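Local coordinates for protein putative oxidoreductase YfjR (PDB 4OQZ) that acts as an S-selective imine reductase, reducing imines to amines, probably with NADPH held by its Rossmann-fold domain, at residues T6-G11 with L64-Y69; A20-G25 with V42-K47; N59-L64 with G85-N90. One frame throughout, in Å; residues are numbered along the deposited sequence.

How the contacts relate
All three contacts belong to the Rossmann-type domain and lie on the same side of the chain's centre. Contacts 1 and 3 are about 11 Å apart between centres, share Leu-64, and meet on neighbouring strands 4-8 and 61-64, where Thr-6 O lies 2.7 Å from Ile-63 N, a probable hydrogen bond. Contact 2 is farther out, its centre about 17 Å from that of contact 1 and 18 Å from that of contact 3. Tyr-21 ties it to both: its CD2 is 4.3 Å from Val-7 CG2 and its OH 3.7 Å from Ile-63 CD1. Contact 1 holds Gly-9 and Gly-11 of a glycine-rich turn that probably binds the NADPH diphosphate.

Contact 1: residues T6-G11 with L64-Y69; sequences TVIGLG and LSLIDY
The carbonyl O of Ile-8 takes one hydrogen bond and one C-H...O contact from segment 64-69, with a methyl packed beside it. Ser-65 N donates to Ile-8 O at 2.9 Å, almost straight (168° at the hydrogen). Leu-64 CA makes the longer C-H...O contact, and Leu-66 CD1 rests 3.6 Å from Ile-8 O. One residue on, the carbonyl O of Ser-65 answers toward the first segment: Gly-9 CA points a C-H at it from 3.4 Å. With no side chain, and with the positive phi of 102° that glycine tolerates, Gly-9 can come this close. Water 1 donates to the same Ser-65 O (3.0 Å) and accepts a weak bond from Gly-11 N, bridging the two segments.

Beside these backbone groups the packing is apolar. Ile-8 CG2, anti to its own backbone N, runs beside Leu-66 and meets CD1 at 3.8 Å, the two side chains pointing the same way; Ile-8 CB touches Leu-64 CD2 at 4.0 Å. Ser-92 OG takes the N-H of Leu-66, while Asn-32 and Arg-37 bind the backbone of Leu-10.

Strand 4-8 thus ends in parallel pairing with Leu-64 and passes straight into the turn before helix 12-23, the site of a probable GxGxxG motif. The water joining this turn to the end of strand 61-64 resembles the conserved water of dinucleotide-binding Rossmann domains. Between the segments main-chain groups and a water do the polar work, so backbone chemistry sets how the turn sits here, with Asn-32 and Arg-37 adding side-chain bonds.

Contact 2: residues A20-G25 with V42-K47; sequences AYLDRG and VARGAK
Leu-22, in the last turn of helix 12-23, faces Ala-46, just beyond helix 39-44, with their CA atoms 7.3 Å apart, the nearest backbone approach. Both helices finish in Schellman motifs. Gly-25 is the positive-phi residue of the first, where its N binds Leu-22 O; Gly-45 has that place in the second, where its N binds Val-42 O at 3.0 Å. The second turn swings the chain and brings Ala-46 CB against the Leu-22 methyls.

Leu-22 packs between the two helix ends. Its CG is anti to the carbonyl carbon (chi1 -68°), on the side of segment 42-47, and both methyls meet that segment: CD1 touches Ala-46 CB at 4.0 Å and Arg-44 CB at 4.1 Å, while CD2 lies against Ala-46 N. Leu-41 and residues of strand 27-31 continue this apolar patch toward the sheet.

On the outer side Arg-44 reaches across to the end of helix 12-23, bending at chi3. Leu-22 CB lies over one face of its guanidinium, 4.0 Å from Arg-44 NH2, and Asp-23 comes to its edge. Arg-44 NH2 donates to Asp-23 OD1 in a salt bridge of 2.7 Å. The bond is bent (140° at the hydrogen), OD1 is met from above the carboxylate plane, and the two planes stand 38° apart, a single-point grip and not a paired one. The bridge lies at the surface over the apolar contact.

Packing of consecutive helix ends on one side of the parallel part of the sheet, beside the strand 27-31 that links them, is characteristic of the beta-alpha-beta-alpha-beta half of a Rossmann fold.

Contact 3: residues N59-L64 with G85-N90; sequences NELVIL and GRVLVN
The guanidinium of Arg-86 meets segment 59-64 at its edge, where Glu-60 N and CA lie near its plane, and obliquely at the carbonyl O of Asn-59. Arg-86 NE donates to Asn-59 O at 2.7 Å, but the bond is bent (130° at the hydrogen) and the donor stands 53° above the carbonyl plane, away from the usual lone-pair directions. Bends at chi2 and chi3 curl the arginine back to this position. The Glu-60 carboxylate places OE2 3.6 Å from Val-87 CG2; the same oxygen is hydrogen-bonded to His-144. The Asn-90 amide brings ND2 to 4.0 Å from Leu-64 CD1, while its OD1 is held by Ser-92.

Between these ends strands 61-64 and 87-90 run parallel, 19° apart in direction. Val-87 N binds Glu-60 O (2.8 Å), Val-62 N binds Val-87 O, Val-89 N binds Val-62 O (2.9 Å) and Leu-64 N binds Val-89 O, all close to linear.

On the face turned to helix 138-151, Val-89 CG2 nestles against Leu-61 CD1 at 3.7 Å, and Ile-63 CD1 lies alongside Val-89. On the face covered by helix 69-75, Leu-64 CD1 rests on Leu-88 CD2 at 3.8 Å.

The two strands and that helix form a beta-alpha-beta unit. Backbone bonds satisfy the buried amides and, Asn-90 apart, both faces are apolar; Glu-60 and Arg-86, just before the strands, find polar partners in His-144 and Asn-59 O.

Contact 1: residues T6-G11 with L64-Y69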
ATOM      1  N   THR A   6       8.765  35.984  -0.968  1.00 56.99           N
ATOM      2  CA  THR A   6       9.866  35.551  -1.826  1.00 56.85           C
ATOM      3  C   THR A   6       9.815  34.020  -2.048  1.00 56.01           C
ATOM      4  O   THR A   6       9.594  33.277  -1.090  1.00 51.78           O
ATOM      5  CB  THR A   6      11.206  35.956  -1.234  1.00 62.18           C
ATOM      6  OG1 THR A   6      11.307  37.375  -1.293  1.00 71.28           O
ATOM      7  CG2 THR A   6      12.376  35.344  -1.984  1.00 62.61           C
ATOM      8  N   VAL A   7      10.083  33.571  -3.309  1.00 52.93           N
ATOM      9  CA  VAL A   7      10.205  32.154  -3.678  1.00 50.74           C
ATOM     10  C   VAL A   7      11.605  31.934  -4.297  1.00 58.42           C
ATOM     11  O   VAL A   7      11.935  32.561  -5.298  1.00 57.58           O
ATOM     12  CB  VAL A   7       9.060  31.619  -4.604  1.00 52.97           C
ATOM     13  CG1 VAL A   7       9.229  30.121  -4.863  1.00 50.83           C
ATOM     14  CG2 VAL A   7       7.679  31.878  -3.997  1.00 51.56           C
ATOM     15  N   ILE A   8      12.429  31.070  -3.670  1.00 57.86           N
ATOM     16  CA  ILE A   8      13.763  30.694  -4.158  1.00 59.31           C
ATOM     17  C   ILE A   8      13.691  29.203  -4.566  1.00 60.83           C
ATOM     18  O   ILE A   8      13.236  28.379  -3.779  1.00 57.39           O
ATOM     19  CB  ILE A   8      14.891  31.000  -3.128  1.00 64.24           C
ATOM     20  CG1 ILE A   8      14.941  32.521  -2.827  1.00 67.41           C
ATOM     21  CG2 ILE A   8      16.257  30.481  -3.626  1.00 66.12           C
ATOM     22  CD1 ILE A   8      15.790  32.995  -1.675  1.00 76.43           C
ATOM     23  N   GLY A   9      14.087  28.905  -5.803  1.00 58.44           N
ATOM     24  CA  GLY A   9      14.081  27.563  -6.372  1.00 56.74           C
ATOM     25  C   GLY A   9      12.886  27.417  -7.271  1.00 60.21           C
ATOM     26  O   GLY A   9      11.769  27.267  -6.783  1.00 57.86           O
ATOM     27  N   LEU A  10      13.099  27.513  -8.588  1.00 61.14           N
ATOM     28  CA  LEU A  10      11.983  27.463  -9.527  1.00 59.65           C
ATOM     29  C   LEU A  10      11.858  26.238 -10.413  1.00 66.16           C
ATOM     30  O   LEU A  10      11.720  26.348 -11.641  1.00 69.28           O
ATOM     31  CB  LEU A  10      11.784  28.778 -10.299  1.00 61.37           C
ATOM     32  CG  LEU A  10      11.744  30.066  -9.485  1.00 65.52           C
ATOM     33  CD1 LEU A  10      11.855  31.255 -10.399  1.00 67.65           C
ATOM     34  CD2 LEU A  10      10.488  30.158  -8.619  1.00 62.77           C
ATOM     35  N   GLY A  11      11.872  25.081  -9.767  1.00 60.87           N
ATOM     36  CA  GLY A  11      11.599  23.793 -10.385  1.00 59.93           C
ATOM     37  C   GLY A  11      10.086  23.712 -10.493  1.00 60.52           C
ATOM     38  O   GLY A  11       9.412  24.694 -10.170  1.00 59.69           O
ATOM     39  N   LEU A  64      11.530  28.510   0.357  1.00 52.01           N
ATOM     40  CA  LEU A  64      12.612  27.773  -0.308  1.00 53.88           C
ATOM     41  C   LEU A  64      12.106  26.427  -0.866  1.00 56.42           C
ATOM     42  O   LEU A  64      11.514  25.631  -0.141  1.00 53.20           O
ATOM     43  CB  LEU A  64      13.816  27.544   0.605  1.00 56.04           C
ATOM     44  CG  LEU A  64      14.430  28.778   1.230  1.00 63.43           C
ATOM     45  CD1 LEU A  64      14.793  28.516   2.640  1.00 64.30           C
ATOM     46  CD2 LEU A  64      15.627  29.259   0.423  1.00 69.79           C
ATOM     47  N   SER A  65      12.335  26.199  -2.163  1.00 54.17           N
ATOM     48  CA  SER A  65      11.979  24.957  -2.844  1.00 52.52           C
ATOM     49  C   SER A  65      13.158  24.525  -3.714  1.00 60.65           C
ATOM     50  O   SER A  65      13.127  24.652  -4.938  1.00 59.32           O
ATOM     51  CB  SER A  65      10.709  25.113  -3.678  1.00 52.39           C
ATOM     52  OG  SER A  65      10.258  23.803  -3.987  1.00 55.04           O
ATOM     53  N   LEU A  66      14.219  24.053  -3.048  1.00 61.73           N
ATOM     54  CA  LEU A  66      15.455  23.600  -3.680  1.00 65.40           C
ATOM     55  C   LEU A  66      15.507  22.068  -3.735  1.00 69.78           C
ATOM     56  O   LEU A  66      14.569  21.408  -3.275  1.00 66.33           O
ATOM     57  CB  LEU A  66      16.657  24.186  -2.917  1.00 68.73           C
ATOM     58  CG  LEU A  66      17.300  25.443  -3.519  1.00 78.05           C
ATOM     59  CD1 LEU A  66      16.426  26.694  -3.335  1.00 77.13           C
ATOM     60  CD2 LEU A  66      18.649  25.688  -2.893  1.00 86.84           C
ATOM     61  N   ILE A  67      16.578  21.502  -4.322  1.00 70.55           N
ATOM     62  CA  ILE A  67      16.750  20.050  -4.487  1.00 70.92           C
ATOM     63  C   ILE A  67      16.712  19.322  -3.135  1.00 73.75           C
ATOM     64  O   ILE A  67      15.939  18.376  -2.955  1.00 70.72           O
ATOM     65  CB  ILE A  67      18.043  19.715  -5.303  1.00 78.53           C
ATOM     66  CG1 ILE A  67      18.189  20.628  -6.549  1.00 81.16           C
ATOM     67  CG2 ILE A  67      18.083  18.229  -5.700  1.00 79.30           C
ATOM     68  CD1 ILE A  67      19.642  21.284  -6.744  1.00 92.18           C
ATOM     69  N   ASP A  68      17.521  19.805  -2.185  1.00 72.18           N
ATOM     70  CA  ASP A  68      17.701  19.238  -0.851  1.00 71.89           C
ATOM     71  C   ASP A  68      18.296  20.319   0.089  1.00 79.76           C
ATOM     72  O   ASP A  68      18.430  21.475  -0.331  1.00 79.87           O
ATOM     73  CB  ASP A  68      18.676  18.042  -0.973  1.00 75.45           C
ATOM     74  CG  ASP A  68      19.880  18.315  -1.873  1.00 82.37           C
ATOM     75  OD1 ASP A  68      19.997  17.655  -2.923  1.00 83.76           O
ATOM     76  OD2 ASP A  68      20.651  19.242  -1.568  1.00 84.47           O
ATOM     77  N   TYR A  69      18.667  19.943   1.348  1.00 78.45           N
ATOM     78  CA  TYR A  69      19.287  20.879   2.290  1.00 80.48           C
ATOM     79  C   TYR A  69      20.717  21.191   1.901  1.00 88.47           C
ATOM     80  O   TYR A  69      21.155  22.314   2.117  1.00 90.34           O
ATOM     81  CB  TYR A  69      19.159  20.431   3.763  1.00 81.56           C
ATOM     82  CG  TYR A  69      17.725  20.419   4.253  1.00 79.86           C
ATOM     83  CD1 TYR A  69      17.003  21.601   4.392  1.00 80.69           C
ATOM     84  CD2 TYR A  69      17.082  19.225   4.557  1.00 78.74           C
ATOM     85  CE1 TYR A  69      15.678  21.592   4.822  1.00 78.47           C
ATOM     86  CE2 TYR A  69      15.748  19.202   4.959  1.00 76.79           C
ATOM     87  CZ  TYR A  69      15.051  20.391   5.096  1.00 84.90           C
ATOM     88  OH  TYR A  69      13.733  20.382   5.480  1.00 86.85           O
TER
HETATM   89  O   HOH W   1      11.109  23.755  -7.017  1.00 47.78           O

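Contact 2: residues A20-G25 with V42-K47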
ATOM      1  N   ALA A  20       0.640  30.469  -7.535  1.00 46.95           N
ATOM      2  CA  ALA A  20      -0.413  30.480  -6.513  1.00 46.56           C
ATOM      3  C   ALA A  20      -0.332  31.813  -5.734  1.00 51.48           C
ATOM      4  O   ALA A  20      -1.365  32.462  -5.536  1.00 53.46           O
ATOM      5  CB  ALA A  20      -0.228  29.313  -5.568  1.00 45.89           C
ATOM      6  N   TYR A  21       0.904  32.267  -5.383  1.00 44.99           N
ATOM      7  CA  TYR A  21       1.069  33.569  -4.734  1.00 47.58           C
ATOM      8  C   TYR A  21       0.632  34.731  -5.629  1.00 56.23           C
ATOM      9  O   TYR A  21      -0.092  35.608  -5.164  1.00 58.70           O
ATOM     10  CB  TYR A  21       2.491  33.764  -4.168  1.00 47.27           C
ATOM     11  CG  TYR A  21       2.722  33.039  -2.864  1.00 45.08           C
ATOM     12  CD1 TYR A  21       2.105  33.458  -1.687  1.00 47.25           C
ATOM     13  CD2 TYR A  21       3.573  31.939  -2.796  1.00 44.14           C
ATOM     14  CE1 TYR A  21       2.305  32.781  -0.479  1.00 44.66           C
ATOM     15  CE2 TYR A  21       3.788  31.261  -1.595  1.00 43.91           C
ATOM     16  CZ  TYR A  21       3.139  31.676  -0.441  1.00 48.59           C
ATOM     17  OH  TYR A  21       3.355  31.004   0.743  1.00 47.58           O
ATOM     18  N   LEU A  22       1.009  34.717  -6.926  1.00 54.97           N
ATOM     19  CA  LEU A  22       0.589  35.746  -7.873  1.00 57.05           C
ATOM     20  C   LEU A  22      -0.946  35.744  -8.060  1.00 62.39           C
ATOM     21  O   LEU A  22      -1.553  36.815  -8.094  1.00 65.63           O
ATOM     22  CB  LEU A  22       1.289  35.577  -9.235  1.00 58.57           C
ATOM     23  CG  LEU A  22       2.797  35.828  -9.307  1.00 63.10           C
ATOM     24  CD1 LEU A  22       3.356  35.313 -10.621  1.00 64.49           C
ATOM     25  CD2 LEU A  22       3.130  37.298  -9.119  1.00 66.00           C
ATOM     26  N   ASP A  23      -1.561  34.549  -8.117  1.00 56.12           N
ATOM     27  CA  ASP A  23      -3.022  34.368  -8.255  1.00 59.13           C
ATOM     28  C   ASP A  23      -3.796  34.985  -7.085  1.00 64.38           C
ATOM     29  O   ASP A  23      -4.956  35.361  -7.258  1.00 65.92           O
ATOM     30  CB  ASP A  23      -3.382  32.868  -8.320  1.00 58.35           C
ATOM     31  CG  ASP A  23      -3.143  32.160  -9.643  1.00 70.80           C
ATOM     32  OD1 ASP A  23      -3.060  32.855 -10.687  1.00 73.33           O
ATOM     33  OD2 ASP A  23      -3.093  30.899  -9.639  1.00 71.61           O
ATOM     34  N   ARG A  24      -3.164  35.020  -5.884  1.00 57.89           N
ATOM     35  CA  ARG A  24      -3.751  35.568  -4.666  1.00 58.01           C
ATOM     36  C   ARG A  24      -3.419  37.043  -4.403  1.00 66.25           C
ATOM     37  O   ARG A  24      -3.804  37.578  -3.361  1.00 68.35           O
ATOM     38  CB  ARG A  24      -3.438  34.670  -3.472  1.00 54.56           C
ATOM     39  CG  ARG A  24      -4.577  33.706  -3.201  1.00 68.55           C
ATOM     40  CD  ARG A  24      -4.087  32.296  -2.966  1.00 80.27           C
ATOM     41  NE  ARG A  24      -5.148  31.318  -3.219  1.00 89.19           N
ATOM     42  CZ  ARG A  24      -4.952  30.010  -3.359  1.00105.06           C
ATOM     43  NH1 ARG A  24      -3.729  29.499  -3.274  1.00 88.33           N
ATOM     44  NH2 ARG A  24      -5.980  29.200  -3.588  1.00 96.10           N
ATOM     45  N   GLY A  25      -2.773  37.696  -5.370  1.00 64.08           N
ATOM     46  CA  GLY A  25      -2.431  39.110  -5.304  1.00 66.80           C
ATOM     47  C   GLY A  25      -1.141  39.433  -4.586  1.00 69.50           C
ATOM     48  O   GLY A  25      -0.901  40.597  -4.249  1.00 71.61           O
ATOM     49  N   VAL A  42       7.878  36.128 -14.560  1.00 77.46           N
ATOM     50  CA  VAL A  42       8.220  37.547 -14.757  1.00 82.63           C
ATOM     51  C   VAL A  42       7.196  38.222 -15.679  1.00 90.09           C
ATOM     52  O   VAL A  42       6.757  39.342 -15.399  1.00 90.57           O
ATOM     53  CB  VAL A  42       9.690  37.789 -15.242  1.00 90.21           C
ATOM     54  CG1 VAL A  42       9.945  39.261 -15.552  1.00 94.47           C
ATOM     55  CG2 VAL A  42      10.700  37.301 -14.212  1.00 88.61           C
ATOM     56  N   ALA A  43       6.805  37.524 -16.758  1.00 88.07           N
ATOM     57  CA  ALA A  43       5.833  38.023 -17.735  1.00 91.21           C
ATOM     58  C   ALA A  43       4.479  38.289 -17.076  1.00 92.40           C
ATOM     59  O   ALA A  43       3.767  39.171 -17.526  1.00 94.79           O
ATOM     60  CB  ALA A  43       5.678  37.036 -18.881  1.00 92.87           C
ATOM     61  N   ARG A  44       4.164  37.567 -15.982  1.00 83.51           N
ATOM     62  CA  ARG A  44       2.939  37.687 -15.177  1.00 80.82           C
ATOM     63  C   ARG A  44       3.011  38.784 -14.107  1.00 85.05           C
ATOM     64  O   ARG A  44       1.979  39.184 -13.569  1.00 86.43           O
ATOM     65  CB  ARG A  44       2.609  36.361 -14.516  1.00 73.78           C
ATOM     66  CG  ARG A  44       1.960  35.363 -15.462  1.00 78.78           C
ATOM     67  CD  ARG A  44       1.514  34.151 -14.689  1.00 82.52           C
ATOM     68  NE  ARG A  44       0.464  34.480 -13.727  1.00 83.77           N
ATOM     69  CZ  ARG A  44      -0.071  33.604 -12.890  1.00 89.18           C
ATOM     70  NH1 ARG A  44       0.349  32.344 -12.880  1.00 72.09           N
ATOM     71  NH2 ARG A  44      -1.026  33.978 -12.052  1.00 67.80           N
ATOM     72  N   GLY A  45       4.213  39.253 -13.806  1.00 79.96           N
ATOM     73  CA  GLY A  45       4.398  40.349 -12.868  1.00 80.81           C
ATOM     74  C   GLY A  45       5.317  40.050 -11.704  1.00 81.00           C
ATOM     75  O   GLY A  45       5.501  40.911 -10.842  1.00 80.72           O
ATOM     76  N   ALA A  46       5.889  38.827 -11.656  1.00 73.27           N
ATOM     77  CA  ALA A  46       6.843  38.468 -10.608  1.00 70.63           C
ATOM     78  C   ALA A  46       8.181  39.187 -10.879  1.00 77.33           C
ATOM     79  O   ALA A  46       8.494  39.521 -12.034  1.00 79.75           O
ATOM     80  CB  ALA A  46       7.025  36.958 -10.547  1.00 67.86           C
ATOM     81  N   LYS A  47       8.909  39.530  -9.820  1.00 73.71           N
ATOM     82  CA  LYS A  47      10.173  40.266  -9.957  1.00 77.33           C
ATOM     83  C   LYS A  47      11.331  39.290  -9.781  1.00 81.02           C
ATOM     84  O   LYS A  47      11.381  38.566  -8.777  1.00 77.21           O
ATOM     85  CB  LYS A  47      10.276  41.415  -8.925  1.00 81.64           C
ATOM     86  CG  LYS A  47       8.986  42.210  -8.715  1.00102.37           C
ATOM     87  CD  LYS A  47       9.027  43.011  -7.424  1.00117.47           C
ATOM     88  CE  LYS A  47       7.750  43.778  -7.176  1.00133.55           C
ATOM     89  NZ  LYS A  47       7.905  44.761  -6.068  1.00144.61           N
TER

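Contact 3: residues N59-L64 with G85-N90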
ATOM      1  N   ASN A  59      11.724  40.562   1.530  1.00 68.42           N
ATOM      2  CA  ASN A  59      10.589  40.155   2.362  1.00 66.07           C
ATOM      3  C   ASN A  59      10.979  39.424   3.627  1.00 68.64           C
ATOM      4  O   ASN A  59      11.990  38.723   3.652  1.00 67.43           O
ATOM      5  CB  ASN A  59       9.645  39.215   1.566  1.00 61.28           C
ATOM      6  CG  ASN A  59       9.112  39.765   0.268  1.00 80.19           C
ATOM      7  OD1 ASN A  59       9.524  39.363  -0.818  1.00 84.80           O
ATOM      8  ND2 ASN A  59       8.243  40.746   0.349  1.00 64.83           N
ATOM      9  N   GLU A  60      10.110  39.511   4.648  1.00 65.97           N
ATOM     10  CA  GLU A  60      10.255  38.792   5.920  1.00 65.51           C
ATOM     11  C   GLU A  60       9.990  37.271   5.709  1.00 64.19           C
ATOM     12  O   GLU A  60      10.652  36.449   6.352  1.00 63.91           O
ATOM     13  CB  GLU A  60       9.301  39.375   6.977  1.00 68.23           C
ATOM     14  CG  GLU A  60       9.662  38.996   8.409  1.00 86.75           C
ATOM     15  CD  GLU A  60       8.510  38.603   9.318  1.00114.46           C
ATOM     16  OE1 GLU A  60       7.417  39.206   9.204  1.00112.74           O
ATOM     17  OE2 GLU A  60       8.716  37.714  10.177  1.00112.12           O
ATOM     18  N   LEU A  61       9.020  36.904   4.830  1.00 56.86           N
ATOM     19  CA  LEU A  61       8.719  35.493   4.525  1.00 52.17           C
ATOM     20  C   LEU A  61       9.445  35.039   3.257  1.00 52.87           C
ATOM     21  O   LEU A  61       9.232  35.608   2.204  1.00 50.46           O
ATOM     22  CB  LEU A  61       7.199  35.204   4.402  1.00 50.28           C
ATOM     23  CG  LEU A  61       6.808  33.693   4.311  1.00 50.96           C
ATOM     24  CD1 LEU A  61       7.040  32.967   5.619  1.00 52.12           C
ATOM     25  CD2 LEU A  61       5.368  33.533   3.966  1.00 53.23           C
ATOM     26  N   VAL A  62      10.320  34.031   3.378  1.00 51.91           N
ATOM     27  CA  VAL A  62      11.104  33.484   2.264  1.00 52.31           C
ATOM     28  C   VAL A  62      10.772  31.981   2.110  1.00 54.42           C
ATOM     29  O   VAL A  62      11.016  31.181   3.029  1.00 51.72           O
ATOM     30  CB  VAL A  62      12.625  33.735   2.441  1.00 58.11           C
ATOM     31  CG1 VAL A  62      13.437  33.076   1.332  1.00 57.69           C
ATOM     32  CG2 VAL A  62      12.927  35.225   2.504  1.00 61.57           C
ATOM     33  N   ILE A  63      10.216  31.626   0.933  1.00 52.67           N
ATOM     34  CA  ILE A  63       9.838  30.260   0.591  1.00 49.74           C
ATOM     35  C   ILE A  63      10.971  29.608  -0.184  1.00 54.88           C
ATOM     36  O   ILE A  63      11.353  30.116  -1.243  1.00 56.32           O
ATOM     37  CB  ILE A  63       8.489  30.217  -0.181  1.00 51.24           C
ATOM     38  CG1 ILE A  63       7.338  30.949   0.567  1.00 51.30           C
ATOM     39  CG2 ILE A  63       8.110  28.781  -0.544  1.00 50.53           C
ATOM     40  CD1 ILE A  63       6.819  30.311   1.956  1.00 51.59           C
ATOM     41  N   LEU A  64      11.530  28.510   0.357  1.00 52.01           N
ATOM     42  CA  LEU A  64      12.612  27.773  -0.308  1.00 53.88           C
ATOM     43  C   LEU A  64      12.106  26.427  -0.866  1.00 56.42           C
ATOM     44  O   LEU A  64      11.514  25.631  -0.141  1.00 53.20           O
ATOM     45  CB  LEU A  64      13.816  27.544   0.605  1.00 56.04           C
ATOM     46  CG  LEU A  64      14.430  28.778   1.230  1.00 63.43           C
ATOM     47  CD1 LEU A  64      14.793  28.516   2.640  1.00 64.30           C
ATOM     48  CD2 LEU A  64      15.627  29.259   0.423  1.00 69.79           C
ATOM     49  N   GLY A  85      16.373  38.335  11.002  1.00 75.57           N
ATOM     50  CA  GLY A  85      14.991  38.799  11.128  1.00 75.68           C
ATOM     51  C   GLY A  85      14.041  38.261  10.064  1.00 81.02           C
ATOM     52  O   GLY A  85      12.996  38.866   9.790  1.00 81.15           O
ATOM     53  N   ARG A  86      14.403  37.142   9.424  1.00 76.90           N
ATOM     54  CA  ARG A  86      13.580  36.551   8.365  1.00 73.50           C
ATOM     55  C   ARG A  86      13.148  35.149   8.706  1.00 74.03           C
ATOM     56  O   ARG A  86      13.870  34.423   9.400  1.00 73.85           O
ATOM     57  CB  ARG A  86      14.300  36.553   7.006  1.00 75.57           C
ATOM     58  CG  ARG A  86      15.094  37.822   6.741  1.00 88.41           C
ATOM     59  CD  ARG A  86      14.894  38.358   5.356  1.00 92.45           C
ATOM     60  NE  ARG A  86      13.968  39.486   5.349  1.00 96.97           N
ATOM     61  CZ  ARG A  86      14.323  40.758   5.485  1.00105.24           C
ATOM     62  NH1 ARG A  86      15.601  41.085   5.643  1.00 94.90           N
ATOM     63  NH2 ARG A  86      13.405  41.714   5.461  1.00 90.34           N
ATOM     64  N   VAL A  87      11.953  34.777   8.220  1.00 67.29           N
ATOM     65  CA  VAL A  87      11.379  33.447   8.384  1.00 64.14           C
ATOM     66  C   VAL A  87      11.623  32.694   7.084  1.00 65.36           C
ATOM     67  O   VAL A  87      11.141  33.109   6.021  1.00 64.82           O
ATOM     68  CB  VAL A  87       9.888  33.448   8.832  1.00 66.63           C
ATOM     69  CG1 VAL A  87       9.367  32.020   9.009  1.00 63.94           C
ATOM     70  CG2 VAL A  87       9.713  34.228  10.135  1.00 68.92           C
ATOM     71  N   LEU A  88      12.449  31.636   7.165  1.00 61.37           N
ATOM     72  CA  LEU A  88      12.816  30.781   6.031  1.00 59.52           C
ATOM     73  C   LEU A  88      12.067  29.440   6.087  1.00 58.86           C
ATOM     74  O   LEU A  88      12.262  28.638   7.015  1.00 58.88           O
ATOM     75  CB  LEU A  88      14.336  30.567   5.976  1.00 61.97           C
ATOM     76  CG  LEU A  88      15.148  31.565   5.160  1.00 69.49           C
ATOM     77  CD1 LEU A  88      15.276  32.915   5.881  1.00 72.25           C
ATOM     78  CD2 LEU A  88      16.549  31.031   4.946  1.00 76.67           C
ATOM     79  N   VAL A  89      11.177  29.231   5.120  1.00 52.39           N
ATOM     80  CA  VAL A  89      10.342  28.034   5.042  1.00 49.27           C
ATOM     81  C   VAL A  89      11.003  27.101   4.052  1.00 53.30           C
ATOM     82  O   VAL A  89      10.992  27.366   2.836  1.00 52.32           O
ATOM     83  CB  VAL A  89       8.871  28.352   4.664  1.00 51.00           C
ATOM     84  CG1 VAL A  89       7.995  27.114   4.853  1.00 48.76           C
ATOM     85  CG2 VAL A  89       8.329  29.513   5.500  1.00 51.61           C
ATOM     86  N   ASN A  90      11.640  26.041   4.579  1.00 49.62           N
ATOM     87  CA  ASN A  90      12.354  25.105   3.721  1.00 50.88           C
ATOM     88  C   ASN A  90      11.493  23.918   3.341  1.00 54.28           C
ATOM     89  O   ASN A  90      11.221  23.046   4.165  1.00 54.52           O
ATOM     90  CB  ASN A  90      13.716  24.707   4.295  1.00 55.48           C
ATOM     91  CG  ASN A  90      14.689  24.253   3.241  1.00 84.65           C
ATOM     92  OD1 ASN A  90      14.398  23.395   2.408  1.00 78.16           O
ATOM     93  ND2 ASN A  90      15.898  24.762   3.306  1.00 82.57           N
TER